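Local coordinates for protein SAM dependent methyltransferase (Agrobacterium tumefaciens, PDB 2IGT) that binds S-adenosylmethionine and probably transfers its methyl group to an acceptor substrate, at residues L114-G118 with V119-G123; K185-I188 with G189-K192; N194-A198 with G199-A203; I208-D211 with A212-I216. All blocks are in the same frame, centred on the assembly; numbering follows the deposited sequence. Where two conformers were deposited one is given.

Interaction 1 of 4, residues L114-G118 with V119-G123; sequences LSLLG and VEFLG
One face of the Phe121 ring carries Leu114, whose CB sits 3.9 Å from the ring centroid as a CH-pi contact 21° off the normal; at the ring edge, in its plane, lies Leu116 CG. The two leucines and the ring belong to a tight beta hairpin, strands 111-116 and 119-124 joined by a type I' turn from Leu116 to Val119. Phe121 holds its CG between its own backbone N and carbonyl carbon (chi1 62°), which swings the ring back over the partner strand, and Leu114 CD1 then reaches Phe121 CE2 at 3.7 Å. Leu114 and Phe121 form one antiparallel hydrogen-bonded pair, Leu116 and Val119 the next; both put their side chains on the buried face, where helices 138-150, 166-173 and 185-198 pack. Ser115 and Glu120, the non-hydrogen-bonded pair between them, point to the other face. Leu117 and Gly118 both take positive phi, the second corner at angles that suit glycine. Across the turn Val119 N donates to Leu116 O at 3.0 Å.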
loop_
_atom_site.group_PDB
_atom_site.type_symbol
_atom_site.label_atom_id
_atom_site.label_comp_id
_atom_site.label_asym_id
_atom_site.label_seq_id
_atom_site.Cartn_x
_atom_site.Cartn_y
_atom_site.Cartn_z
ATOM N N LEU A 114 -21.873 21.088 -9.136
ATOM C CA LEU A 114 -22.293 21.908 -8.006
ATOM C C LEU A 114 -21.759 23.323 -8.171
ATOM O O LEU A 114 -20.826 23.546 -8.962
ATOM C CB LEU A 114 -21.729 21.340 -6.693
ATOM C CG LEU A 114 -22.294 19.998 -6.227
ATOM C CD1 LEU A 114 -21.598 19.495 -4.985
ATOM C CD2 LEU A 114 -23.800 20.114 -5.990
ATOM N N SER A 115 -22.347 24.283 -7.460
ATOM C CA SER A 115 -21.759 25.622 -7.386
ATOM C C SER A 115 -22.053 26.299 -6.055
ATOM O O SER A 115 -23.152 26.206 -5.531
ATOM C CB SER A 115 -22.166 26.510 -8.575
ATOM O OG SER A 115 -23.444 27.088 -8.398
ATOM N N LEU A 116 -21.041 26.958 -5.508
ATOM C CA LEU A 116 -21.157 27.657 -4.230
ATOM C C LEU A 116 -20.378 28.938 -4.391
ATOM O O LEU A 116 -19.285 28.942 -4.970
ATOM C CB LEU A 116 -20.596 26.838 -3.055
ATOM C CG LEU A 116 -21.366 25.597 -2.570
ATOM C CD1 LEU A 116 -20.574 24.863 -1.466
ATOM C CD2 LEU A 116 -22.827 25.939 -2.108
ATOM N N LEU A 117 -20.959 30.031 -3.910
ATOM C CA LEU A 117 -20.298 31.321 -3.956
ATOM C C LEU A 117 -19.781 31.650 -5.359
ATOM O O LEU A 117 -18.719 32.217 -5.511
ATOM C CB LEU A 117 -19.142 31.350 -2.927
ATOM C CG LEU A 117 -18.866 32.713 -2.304
ATOM C CD1 LEU A 117 -20.138 33.249 -1.612
ATOM C CD2 LEU A 117 -17.675 32.600 -1.334
ATOM N N GLY A 118 -20.531 31.296 -6.393
ATOM C CA GLY A 118 -20.153 31.667 -7.755
ATOM C C GLY A 118 -19.148 30.759 -8.461
ATOM O O GLY A 118 -18.821 30.977 -9.626
ATOM N N VAL A 119 -18.678 29.732 -7.766
ATOM C CA VAL A 119 -17.654 28.815 -8.281
ATOM C C VAL A 119 -18.294 27.458 -8.617
ATOM O O VAL A 119 -18.963 26.858 -7.762
ATOM C CB VAL A 119 -16.536 28.611 -7.190
ATOM C CG1 VAL A 119 -15.632 27.447 -7.513
ATOM C CG2 VAL A 119 -15.720 29.899 -7.026
ATOM N N GLU A 120 -18.067 26.975 -9.837
ATOM C CA GLU A 120 -18.571 25.675 -10.278
ATOM C C GLU A 120 -17.535 24.566 -10.044
ATOM O O GLU A 120 -16.356 24.723 -10.374
ATOM C CB GLU A 120 -18.991 25.735 -11.755
ATOM C CG GLU A 120 -20.343 26.421 -12.014
ATOM C CD GLU A 120 -20.297 27.929 -11.886
ATOM O OE1 GLU A 120 -19.288 28.539 -12.321
ATOM O OE2 GLU A 120 -21.275 28.515 -11.364
ATOM N N PHE A 121 -17.980 23.447 -9.473
ATOM C CA PHE A 121 -17.085 22.347 -9.100
ATOM C C PHE A 121 -17.874 21.039 -9.109
ATOM O O PHE A 121 -19.087 21.047 -9.302
ATOM C CB PHE A 121 -16.427 22.582 -7.728
ATOM C CG PHE A 121 -17.405 22.668 -6.584
ATOM C CD1 PHE A 121 -18.018 23.872 -6.268
ATOM C CD2 PHE A 121 -17.684 21.546 -5.796
ATOM C CE1 PHE A 121 -18.932 23.949 -5.205
ATOM C CE2 PHE A 121 -18.598 21.612 -4.751
ATOM C CZ PHE A 121 -19.216 22.822 -4.447
ATOM N N LEU A 122 -17.180 19.928 -8.898
ATOM C CA LEU A 122 -17.827 18.617 -8.930
ATOM C C LEU A 122 -18.007 18.029 -7.539
ATOM O O LEU A 122 -17.063 17.985 -6.746
ATOM C CB LEU A 122 -17.030 17.631 -9.798
ATOM C CG LEU A 122 -16.838 18.014 -11.273
ATOM C CD1 LEU A 122 -15.769 17.131 -11.922
ATOM C CD2 LEU A 122 -18.177 17.942 -12.029
ATOM N N GLY A 123 -19.219 17.561 -7.251
ATOM C CA GLY A 123 -19.411 16.563 -6.200
ATOM C C GLY A 123 -18.856 15.250 -6.725
ATOM O O GLY A 123 -18.876 15.001 -7.939
#

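Interaction 2 of 4, residues K185-I188 with G189-K192; sequences KKAI and GWAK. With ACY (acetic acid), chain G; ACY (acetic acid), chain F.
Lys186 and Trp190 run side by side, one helical turn apart, pointing the same way. Lys186 leaves the helix with CG trans to its backbone N (chi1 -179°), which sets CG beside the indole, 3.7 Å from Trp190 CZ2; the bends beyond, at chi3 and chi4, bring CE to 3.6 Å from the same Trp190 CZ2. The indole also rests over the backbone: Lys186 O stands 3.4 Å above one face, offset toward the rim, while still accepting from Trp190 N. Lys192, one turn on from Ile188, is extended beyond CG and crosses it, its CE 3.5 Å from Ile188 CG2. That straight chain lets Lys192 NZ hydrogen-bond, at 2.8 Å, to O of an acetic acid molecule, probably from the crystallisation liquor. Lys185, bent at chi3 and chi4, makes a weak bond from NZ to OXT of the same molecule, whose methyl packs on Gly189 CA. A second acetic acid accepts from Lys186 N at 2.9 Å, in the first turn. Ile188 and Ala191 face His180 and Trp207 of the flanking strands, and Ala187 touches S-adenosylmethionine: this is the first part of the helix in a beta-alpha-beta unit of a Rossmann-like methyltransferase fold.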
loop_
_atom_site.group_PDB
_atom_site.type_symbol
_atom_site.label_atom_id
_atom_site.label_comp_id
_atom_site.label_asym_id
_atom_site.label_seq_id
_atom_site.Cartn_x
_atom_site.Cartn_y
_atom_site.Cartn_z
ATOM N N LYS A 185 -1.457 13.749 -5.464
ATOM C CA LYS A 185 -1.569 14.076 -6.887
ATOM C C LYS A 185 -3.016 13.869 -7.363
ATOM O O LYS A 185 -3.537 14.610 -8.206
ATOM C CB LYS A 185 -0.560 13.256 -7.706
ATOM C CG LYS A 185 -0.604 13.532 -9.196
ATOM C CD LYS A 185 0.536 12.808 -9.909
ATOM C CE LYS A 185 0.145 12.355 -11.319
ATOM N NZ LYS A 185 -0.202 13.485 -12.229
ATOM N N LYS A 186 -3.680 12.864 -6.807
ATOM C CA LYS A 186 -5.084 12.606 -7.139
ATOM C C LYS A 186 -5.957 13.819 -6.774
ATOM O O LYS A 186 -6.821 14.249 -7.565
ATOM C CB LYS A 186 -5.581 11.361 -6.397
ATOM C CG LYS A 186 -7.032 10.991 -6.704
ATOM C CD LYS A 186 -7.366 9.526 -6.283
ATOM C CE LYS A 186 -7.711 9.377 -4.811
ATOM N NZ LYS A 186 -6.706 9.933 -3.824
ATOM N N ALA A 187 -5.740 14.353 -5.569
ATOM C CA ALA A 187 -6.468 15.543 -5.120
ATOM C C ALA A 187 -6.171 16.756 -6.004
ATOM O O ALA A 187 -7.089 17.534 -6.318
ATOM C CB ALA A 187 -6.160 15.853 -3.654
ATOM N N ILE A 188 -4.908 16.924 -6.381
ATOM C CA ILE A 188 -4.519 18.041 -7.268
ATOM C C ILE A 188 -5.300 17.892 -8.574
ATOM O O ILE A 188 -5.810 18.869 -9.104
ATOM C CB ILE A 188 -2.993 18.100 -7.552
ATOM C CG1 ILE A 188 -2.179 18.488 -6.294
ATOM C CG2 ILE A 188 -2.680 19.040 -8.730
ATOM C CD1 ILE A 188 -2.396 19.885 -5.796
ATOM N N GLY A 189 -5.375 16.660 -9.089
ATOM C CA GLY A 189 -6.127 16.390 -10.316
ATOM C C GLY A 189 -7.594 16.783 -10.207
ATOM O O GLY A 189 -8.143 17.378 -11.123
ATOM N N TRP A 190 -8.220 16.468 -9.079
ATOM C CA TRP A 190 -9.605 16.868 -8.808
ATOM C C TRP A 190 -9.769 18.386 -8.780
ATOM O O TRP A 190 -10.730 18.921 -9.329
ATOM C CB TRP A 190 -10.053 16.335 -7.431
ATOM C CG TRP A 190 -10.176 14.856 -7.344
ATOM C CD1 TRP A 190 -10.340 13.964 -8.374
ATOM C CD2 TRP A 190 -10.208 14.086 -6.133
ATOM N NE1 TRP A 190 -10.447 12.678 -7.869
ATOM C CE2 TRP A 190 -10.363 12.731 -6.499
ATOM C CE3 TRP A 190 -10.097 14.417 -4.771
ATOM C CZ2 TRP A 190 -10.423 11.701 -5.547
ATOM C CZ3 TRP A 190 -10.153 13.389 -3.826
ATOM C CH2 TRP A 190 -10.308 12.049 -4.228
ATOM N N ALA A 191 -8.842 19.070 -8.108
ATOM C CA ALA A 191 -8.886 20.521 -8.018
ATOM C C ALA A 191 -8.780 21.155 -9.410
ATOM O O ALA A 191 -9.510 22.101 -9.735
ATOM C CB ALA A 191 -7.783 21.030 -7.073
ATOM N N LYS A 192 -7.867 20.631 -10.225
ATOM C CA LYS A 192 -7.693 21.091 -11.611
ATOM C C LYS A 192 -8.956 20.879 -12.447
ATOM O O LYS A 192 -9.336 21.750 -13.240
ATOM C CB LYS A 192 -6.497 20.378 -12.261
ATOM C CG LYS A 192 -5.135 20.865 -11.756
ATOM C CD LYS A 192 -4.010 20.074 -12.419
ATOM C CE LYS A 192 -2.649 20.525 -11.942
ATOM N NZ LYS A 192 -1.577 19.693 -12.547
HETATM C C ACY G . -2.476 16.331 -11.701
HETATM O O ACY G . -3.000 17.267 -12.320
HETATM O OXT ACY G . -1.425 16.470 -11.039
HETATM C CH3 ACY G . -3.152 14.992 -11.772
HETATM C C ACY F . -2.226 10.379 -4.268
HETATM O O ACY F . -2.359 10.619 -5.482
HETATM O OXT ACY F . -3.150 10.456 -3.432
HETATM C CH3 ACY F . -0.869 9.986 -3.753
#

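Interaction 3 of 4, residues N194-A198 with G199-A203; sequences NQVLA and GLEQA
Backbone bonds between Gln195, Val196 and the residues after the helix make up the first group. Leu200 N donates to Gln195 O at 2.9 Å, nearly straight at 165°, and Gly199 N reaches Val196 O at 3.0 Å. The chain turns at Gly199 with a positive phi (78°), which glycine readily adopts. The side-chain amide supplies the second group: Gln195, trans about chi1 (179°) and extended beyond CG, lies alongside the outgoing loop and gives NE2 to Leu200 O at 2.9 Å. That carbonyl also accepts from Ala203 N, which closes a type I turn; the two donors come from opposite faces of its plane. At the other end of the amide, Gln195 OE1 takes a weak bond from Trp207 NE1. A water forms the third group, donating both to Val196 O at 2.6 Å and to Glu201 OE1 at 2.8 Å, so it ties the last helical turn to the loop on the exposed side. Apolar packing completes the account. Glu201 crosses Val196 with CG 3.7 Å from Val196 CG2, and Leu200 CD1 meets Ala198 CB at 3.9 Å, while Leu169 of helix 166-173 touches both Gln195 and Leu200. The paired backbone bonds and the positive-phi glycine define a Schellman motif, here closing helix 185-198 before the chain enters edge strand 205-208.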
loop_
_atom_site.group_PDB
_atom_site.type_symbol
_atom_site.label_atom_id
_atom_site.label_comp_id
_atom_site.label_asym_id
_atom_site.label_seq_id
_atom_site.Cartn_x
_atom_site.Cartn_y
_atom_site.Cartn_z
ATOM N N ASN A 194 -11.943 20.944 -11.235
ATOM C CA ASN A 194 -12.796 22.036 -10.761
ATOM C C ASN A 194 -12.406 23.390 -11.365
ATOM O O ASN A 194 -13.263 24.167 -11.788
ATOM C CB ASN A 194 -12.781 22.104 -9.222
ATOM C CG ASN A 194 -13.493 20.925 -8.585
ATOM O OD1 ASN A 194 -14.327 20.279 -9.221
ATOM N ND2 ASN A 194 -13.190 20.656 -7.309
ATOM N N GLN A 195 -11.108 23.670 -11.425
ATOM C CA GLN A 195 -10.655 24.880 -12.106
ATOM C C GLN A 195 -11.198 24.979 -13.558
ATOM O O GLN A 195 -11.672 26.048 -14.004
ATOM C CB GLN A 195 -9.120 24.942 -12.074
ATOM C CG GLN A 195 -8.527 26.174 -12.803
ATOM C CD GLN A 195 -7.038 26.089 -12.970
ATOM O OE1 GLN A 195 -6.463 24.992 -12.933
ATOM N NE2 GLN A 195 -6.389 27.245 -13.159
ATOM N N VAL A 196 -11.121 23.872 -14.295
ATOM C CA VAL A 196 -11.616 23.842 -15.683
ATOM C C VAL A 196 -13.111 24.138 -15.696
ATOM O O VAL A 196 -13.556 25.037 -16.411
ATOM C CB VAL A 196 -11.345 22.493 -16.387
ATOM C CG1 VAL A 196 -12.048 22.428 -17.741
ATOM C CG2 VAL A 196 -9.847 22.290 -16.550
ATOM N N LEU A 197 -13.864 23.401 -14.879
ATOM C CA LEU A 197 -15.305 23.562 -14.797
ATOM C C LEU A 197 -15.708 24.992 -14.411
ATOM O O LEU A 197 -16.692 25.518 -14.932
ATOM C CB LEU A 197 -15.880 22.545 -13.813
ATOM C CG LEU A 197 -17.364 22.218 -13.939
ATOM C CD1 LEU A 197 -17.606 21.353 -15.204
ATOM C CD2 LEU A 197 -17.860 21.535 -12.670
ATOM N N ALA A 198 -14.934 25.617 -13.525
ATOM C CA ALA A 198 -15.220 26.965 -13.047
ATOM C C ALA A 198 -14.833 28.078 -14.026
ATOM O O ALA A 198 -15.146 29.251 -13.784
ATOM C CB ALA A 198 -14.580 27.210 -11.693
ATOM N N GLY A 199 -14.145 27.714 -15.101
ATOM C CA GLY A 199 -13.748 28.673 -16.120
ATOM C C GLY A 199 -12.557 29.474 -15.652
ATOM O O GLY A 199 -12.393 30.643 -16.023
ATOM N N LEU A 200 -11.721 28.851 -14.827
ATOM C CA LEU A 200 -10.594 29.556 -14.246
ATOM C C LEU A 200 -9.255 29.023 -14.739
ATOM O O LEU A 200 -8.227 29.278 -14.109
ATOM C CB LEU A 200 -10.694 29.543 -12.699
ATOM C CG LEU A 200 -11.862 30.365 -12.116
ATOM C CD1 LEU A 200 -12.081 30.033 -10.635
ATOM C CD2 LEU A 200 -11.584 31.869 -12.299
ATOM N N GLU A 201 -9.251 28.326 -15.885
ATOM C CA GLU A 201 -7.998 27.766 -16.452
ATOM C C GLU A 201 -6.884 28.778 -16.690
ATOM O O GLU A 201 -5.701 28.439 -16.568
ATOM C CB GLU A 201 -8.253 27.056 -17.785
ATOM C CG GLU A 201 -8.877 25.678 -17.699
ATOM C CD GLU A 201 -8.859 24.962 -19.055
ATOM O OE1 GLU A 201 -9.939 24.893 -19.704
ATOM O OE2 GLU A 201 -7.762 24.487 -19.464
ATOM N N GLN A 202 -7.247 30.004 -17.040
ATOM C CA GLN A 202 -6.250 31.032 -17.294
ATOM C C GLN A 202 -5.819 31.794 -16.041
ATOM O O GLN A 202 -4.831 32.525 -16.086
ATOM C CB GLN A 202 -6.710 31.988 -18.410
ATOM C CG GLN A 202 -6.181 31.629 -19.816
ATOM C CD GLN A 202 -6.450 30.181 -20.209
ATOM O OE1 GLN A 202 -5.550 29.341 -20.166
ATOM N NE2 GLN A 202 -7.694 29.879 -20.573
ATOM N N ALA A 203 -6.536 31.614 -14.929
ATOM C CA ALA A 203 -6.239 32.363 -13.680
ATOM C C ALA A 203 -4.889 31.957 -13.076
ATOM O O ALA A 203 -4.451 30.817 -13.266
ATOM C CB ALA A 203 -7.359 32.205 -12.655
HETATM O O HOH W 1 -12.279 25.949 -18.490
#

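Interaction 4 of 4, residues I208-D211 with A212-I216; sequences ICED and AMKFI. With SAM (S-adenosylmethionine), chain D.
Asp211 divides its carboxylate between the helix that follows and the cofactor. OD2 uses its anti lone pair to accept from Lys214 N at 3.0 Å, a bond at 162°, while OD1 takes the N6 amino group of S-adenosylmethionine at 2.9 Å and a salt bridge from Arg100 of the second subunit. The Asp211 backbone O accepts from Phe215 N at 3.0 Å. With chi1 at 179°, Asp211 CG lies trans to the backbone N and the carboxylate folds back beneath the first helical turn. Ala212 N donates to N1 of the adenine at 2.9 Å, so N1 and N6 are read by adjacent residues. A water accepts from the backbone N of Met213, present as selenomethionine, and gives a weak bond to Asp211 OD1. Asp211 is thus the N-cap of helix 212-222, following strand 205-208 at the sheet edge, and this loop contributes to the adenine end of the cofactor pocket in a Rossmann-like methyltransferase fold. Outward from it, Glu210 crosses both Lys214 and Phe215: OE2 lies 3.5 Å from Lys214 CG and is paired with Arg218, whereas OE1 meets the edge of the Phe215 ring, in its plane, 3.3 Å from CD1. Lys214 NZ turns instead to Glu243. Ile208 crosses Phe215 at about a right angle, its CG2 off-centre and 4.2 Å from the ring centroid.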
loop_
_atom_site.group_PDB
_atom_site.type_symbol
_atom_site.label_atom_id
_atom_site.label_comp_id
_atom_site.label_asym_id
_atom_site.label_seq_id
_atom_site.Cartn_x
_atom_site.Cartn_y
_atom_site.Cartn_z
ATOM N N ILE A 208 0.782 22.897 -6.404
ATOM C CA ILE A 208 2.002 22.388 -5.829
ATOM C C ILE A 208 1.678 21.026 -5.197
ATOM O O ILE A 208 0.860 20.952 -4.281
ATOM C CB ILE A 208 2.585 23.355 -4.728
ATOM C CG1 ILE A 208 2.955 24.741 -5.302
ATOM C CG2 ILE A 208 3.784 22.718 -4.010
ATOM C CD1 ILE A 208 4.090 24.765 -6.345
ATOM N N CYS A 209 2.312 19.966 -5.698
ATOM C CA CYS A 209 2.107 18.634 -5.137
ATOM C C CYS A 209 3.330 18.309 -4.264
ATOM O O CYS A 209 4.364 17.847 -4.750
ATOM C CB CYS A 209 1.890 17.603 -6.243
ATOM S SG CYS A 209 1.475 15.953 -5.590
ATOM N N GLU A 210 3.206 18.613 -2.972
ATOM C CA GLU A 210 4.317 18.516 -2.046
ATOM C C GLU A 210 3.745 18.413 -0.647
ATOM O O GLU A 210 2.585 18.787 -0.404
ATOM C CB GLU A 210 5.267 19.728 -2.173
ATOM C CG GLU A 210 6.592 19.589 -1.345
ATOM C CD GLU A 210 7.704 20.604 -1.696
ATOM O OE1 GLU A 210 7.401 21.734 -2.098
ATOM O OE2 GLU A 210 8.903 20.264 -1.548
ATOM N N ASP A 211 4.541 17.865 0.261
ATOM C CA ASP A 211 4.262 17.984 1.698
ATOM C C ASP A 211 4.101 19.492 2.051
ATOM O O ASP A 211 4.892 20.325 1.603
ATOM C CB ASP A 211 5.393 17.350 2.512
ATOM C CG ASP A 211 5.150 17.475 4.013
ATOM O OD1 ASP A 211 4.330 16.686 4.537
ATOM O OD2 ASP A 211 5.726 18.401 4.651
ATOM N N ALA A 212 3.060 19.838 2.810
ATOM C CA ALA A 212 2.734 21.234 3.079
ATOM C C ALA A 212 3.819 21.927 3.896
ATOM O O ALA A 212 4.190 23.060 3.583
ATOM C CB ALA A 212 1.382 21.366 3.764
HETATM N N MSE A 213 4.308 21.269 4.939
HETATM C CA MSE A 213 5.344 21.883 5.775
HETATM C C MSE A 213 6.705 22.020 5.060
HETATM O O MSE A 213 7.383 23.045 5.225
HETATM C CB MSE A 213 5.497 21.175 7.143
HETATM C CG MSE A 213 6.257 22.087 8.174
HETATM SE SE MSE A 213 5.792 21.731 9.986
HETATM C CE MSE A 213 6.378 19.876 10.059
ATOM N N LYS A 214 7.089 21.010 4.258
ATOM C CA LYS A 214 8.302 21.091 3.455
ATOM C C LYS A 214 8.198 22.282 2.487
ATOM O O LYS A 214 9.143 23.072 2.354
ATOM C CB LYS A 214 8.517 19.806 2.671
ATOM C CG LYS A 214 9.777 19.815 1.771
ATOM C CD LYS A 214 10.110 18.384 1.258
ATOM C CE LYS A 214 10.859 17.548 2.313
ATOM N NZ LYS A 214 10.867 16.059 2.014
ATOM N N PHE A 215 7.041 22.421 1.845
ATOM C CA PHE A 215 6.855 23.522 0.914
ATOM C C PHE A 215 7.032 24.868 1.631
ATOM O O PHE A 215 7.753 25.753 1.140
ATOM C CB PHE A 215 5.488 23.502 0.224
ATOM C CG PHE A 215 5.294 24.678 -0.705
ATOM C CD1 PHE A 215 6.033 24.765 -1.894
ATOM C CD2 PHE A 215 4.443 25.731 -0.364
ATOM C CE1 PHE A 215 5.875 25.852 -2.757
ATOM C CE2 PHE A 215 4.289 26.829 -1.224
ATOM C CZ PHE A 215 5.007 26.889 -2.420
ATOM N N ILE A 216 6.359 25.050 2.767
ATOM C CA ILE A 216 6.435 26.371 3.419
ATOM C C ILE A 216 7.808 26.661 4.024
ATOM O O ILE A 216 8.232 27.824 4.039
ATOM C CB ILE A 216 5.295 26.665 4.442
ATOM C CG1 ILE A 216 5.315 25.653 5.603
ATOM C CG2 ILE A 216 3.917 26.765 3.726
ATOM C CD1 ILE A 216 4.410 26.055 6.768
HETATM N N SAM D . -8.833 18.823 6.587
HETATM C CA SAM D . -9.995 17.932 6.322
HETATM C C SAM D . -9.972 16.763 7.324
HETATM O O SAM D . -9.038 16.585 8.127
HETATM O OXT SAM D . -10.924 15.973 7.361
HETATM C CB SAM D . -10.000 17.449 4.854
HETATM C CG SAM D . -9.052 16.280 4.492
HETATM S SD SAM D . -7.274 16.707 4.639
HETATM C CE SAM D . -7.147 17.911 5.945
HETATM C "C5'" SAM D . -7.140 17.916 3.296
HETATM C "C4'" SAM D . -6.033 17.581 2.312
HETATM O "O4'" SAM D . -4.804 17.432 3.002
HETATM C "C3'" SAM D . -6.198 16.257 1.556
HETATM O "O3'" SAM D . -6.539 16.532 0.207
HETATM C "C2'" SAM D . -4.853 15.522 1.667
HETATM O "O2'" SAM D . -4.363 15.023 0.438
HETATM C "C1'" SAM D . -3.956 16.665 2.174
HETATM N N9 SAM D . -2.774 16.277 2.940
HETATM C C8 SAM D . -2.646 15.296 3.907
HETATM N N7 SAM D . -1.384 15.317 4.375
HETATM C C5 SAM D . -0.687 16.290 3.725
HETATM C C6 SAM D . 0.647 16.713 3.786
HETATM N N6 SAM D . 1.503 16.158 4.629
HETATM N N1 SAM D . 1.058 17.777 2.988
HETATM C C2 SAM D . 0.174 18.347 2.107
HETATM N N3 SAM D . -1.143 17.914 2.011
HETATM C C4 SAM D . -1.557 16.887 2.809
HETATM O O HOH W 2 2.890 18.881 5.986
#

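Interactions 1, 2 and 4 are partly buried; interaction 3 is a surface contact. Interactions 2 and 3 share helix 185-198: the first covers its opening turns near the cofactor, the second its C-terminal end. Interaction 1 meets that same end through Leu122 N and Asn194 OD1, 2.9 Å apart and probably hydrogen-bonded. Interaction 4 touches interaction 2 by packing of Ile188 CD1 on Ile208 O, 3.7 Å apart. Chemistry follows place: the hairpin pairs strands around an aromatic ring, the helix start lays lysine and tryptophan side chains along one turn, the helix end relies on backbone, a glutamine amide and water, and 208-216 shares its polar groups between S-adenosylmethionine, the helix start and outside charges.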